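Local coordinates for prokaryotic transcription elongation factor GreA/GreB (Nitrosomonas europaea, PDB 2PN0), which probably binds RNA polymerase and may act in transcription elongation, at residues T55-M59 against L101-Q106. Sequence-based numbering, arbitrary orientation.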
loop_
_atom_site.group_PDB
_atom_site.type_symbol
_atom_site.label_atom_id
_atom_site.label_comp_id
_atom_site.label_asym_id
_atom_site.label_seq_id
_atom_site.Cartn_x
_atom_site.Cartn_y
_atom_site.Cartn_z
ATOM N N THR A 55 -12.383 3.454 -18.787
ATOM C CA THR A 55 -11.010 3.833 -18.447
ATOM C C THR A 55 -10.867 4.340 -17.022
ATOM O O THR A 55 -9.736 4.631 -16.593
ATOM C CB THR A 55 -10.532 4.958 -19.336
ATOM O OG1 THR A 55 -11.542 5.980 -19.352
ATOM C CG2 THR A 55 -10.256 4.455 -20.755
ATOM N N VAL A 56 -11.989 4.481 -16.298
ATOM C CA VAL A 56 -11.995 4.944 -14.883
ATOM C C VAL A 56 -11.910 3.762 -13.907
ATOM O O VAL A 56 -12.621 2.761 -14.075
ATOM C CB VAL A 56 -13.257 5.847 -14.586
ATOM C CG1 VAL A 56 -13.443 6.100 -13.055
ATOM C CG2 VAL A 56 -13.158 7.153 -15.340
ATOM N N VAL A 57 -11.044 3.890 -12.884
ATOM C CA VAL A 57 -10.860 2.845 -11.867
ATOM C C VAL A 57 -12.026 2.838 -10.875
ATOM O O VAL A 57 -12.257 3.812 -10.169
ATOM C CB VAL A 57 -9.534 3.040 -11.089
ATOM C CG1 VAL A 57 -9.384 1.926 -10.042
ATOM C CG2 VAL A 57 -8.356 2.953 -12.057
ATOM N N THR A 58 -12.751 1.726 -10.855
ATOM C CA THR A 58 -13.852 1.526 -9.935
ATOM C C THR A 58 -13.506 0.381 -8.997
ATOM O O THR A 58 -12.524 -0.329 -9.192
ATOM C CB THR A 58 -15.165 1.197 -10.688
ATOM O OG1 THR A 58 -14.985 0.008 -11.489
ATOM C CG2 THR A 58 -15.516 2.351 -11.583
HETATM N N MSE A 59 -14.319 0.180 -7.978
HETATM C CA MSE A 59 -14.166 -1.049 -7.169
HETATM C C MSE A 59 -14.204 -2.258 -8.123
HETATM O O MSE A 59 -14.988 -2.281 -9.103
HETATM C CB MSE A 59 -15.270 -1.121 -6.104
HETATM C CG MSE A 59 -15.195 -0.016 -5.028
HETATM SE SE MSE A 59 -13.429 0.065 -4.131
HETATM C CE MSE A 59 -13.343 -1.784 -3.540
ATOM N N LEU A 101 -6.292 4.538 -5.518
ATOM C CA LEU A 101 -6.546 4.085 -6.906
ATOM C C LEU A 101 -7.961 4.417 -7.373
ATOM O O LEU A 101 -8.175 4.649 -8.557
ATOM C CB LEU A 101 -6.314 2.560 -7.082
ATOM C CG LEU A 101 -4.876 2.067 -7.055
ATOM C CD1 LEU A 101 -4.843 0.504 -7.158
ATOM C CD2 LEU A 101 -4.019 2.699 -8.196
ATOM N N LEU A 102 -8.914 4.402 -6.446
ATOM C CA LEU A 102 -10.328 4.585 -6.784
ATOM C C LEU A 102 -10.449 5.933 -7.452
ATOM O O LEU A 102 -9.943 6.931 -6.958
ATOM C CB LEU A 102 -11.167 4.570 -5.510
ATOM C CG LEU A 102 -12.676 4.675 -5.738
ATOM C CD1 LEU A 102 -13.166 3.397 -6.466
ATOM C CD2 LEU A 102 -13.355 4.930 -4.373
ATOM N N GLY A 103 -11.090 5.952 -8.599
ATOM C CA GLY A 103 -11.359 7.225 -9.262
ATOM C C GLY A 103 -10.265 7.704 -10.206
ATOM O O GLY A 103 -10.491 8.649 -11.005
ATOM N N LEU A 104 -9.096 7.069 -10.163
ATOM C CA LEU A 104 -8.039 7.400 -11.124
ATOM C C LEU A 104 -8.479 6.914 -12.526
ATOM O O LEU A 104 -9.497 6.188 -12.669
ATOM C CB LEU A 104 -6.720 6.743 -10.733
ATOM C CG LEU A 104 -6.126 7.299 -9.444
ATOM C CD1 LEU A 104 -4.701 6.672 -9.353
ATOM C CD2 LEU A 104 -6.084 8.797 -9.468
ATOM N N ALA A 105 -7.749 7.330 -13.559
ATOM C CA ALA A 105 -8.096 6.922 -14.929
ATOM C C ALA A 105 -6.875 6.421 -15.722
ATOM O O ALA A 105 -5.743 6.742 -15.368
ATOM C CB ALA A 105 -8.746 8.070 -15.655
ATOM N N GLN A 106 -7.129 5.638 -16.777
ATOM C CA GLN A 106 -6.092 5.196 -17.707
ATOM C C GLN A 106 -5.233 6.397 -18.112
ATOM O O GLN A 106 -5.760 7.492 -18.393
ATOM C CB GLN A 106 -6.736 4.544 -18.956
ATOM C CG GLN A 106 -5.768 3.759 -19.879
ATOM C CD GLN A 106 -4.988 4.665 -20.853
ATOM O OE1 GLN A 106 -5.378 5.815 -21.084
ATOM N NE2 GLN A 106 -3.877 4.165 -21.395
#
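A single antiparallel beta bridge, Val56 with Ala105, joins the approach to strand 62-67 to the turn after helix 98-101 in the FKBP-like GreA/GreB C-terminal domain. Polar Thr55 suits the exposed end; its O accepts a hydrogen bond from Gln106 N (2.8 Å), while Gln106 NE2 hydrogen-bonds Val125 O. Val56, beta-branched and so suited to the extended backbone of the bridge, brings its CA within 3.6 Å of Leu104 O, a CA-H...O contact. Val57 is the heart of the contact: its N donates to Leu104 O (2.8 Å), and its compact branched side chain points inward against Leu101, Leu104 and Leu78. Its O faces the type II turn Leu101-Leu104, closed by Leu104 N to Leu101 O; the positive phi (89°) suits Gly103, where a CB would jam against the preceding carbonyl. Gly103 N donates a hydrogen bond to Val57 O (2.9 Å). Thr58 turns away, where its hydroxyl can hydrogen-bond Ser61 OG. Met59, present as selenomethionine, is long and flexible and enters the core beside Leu78, its SE 4.1 Å from Leu102 CD1.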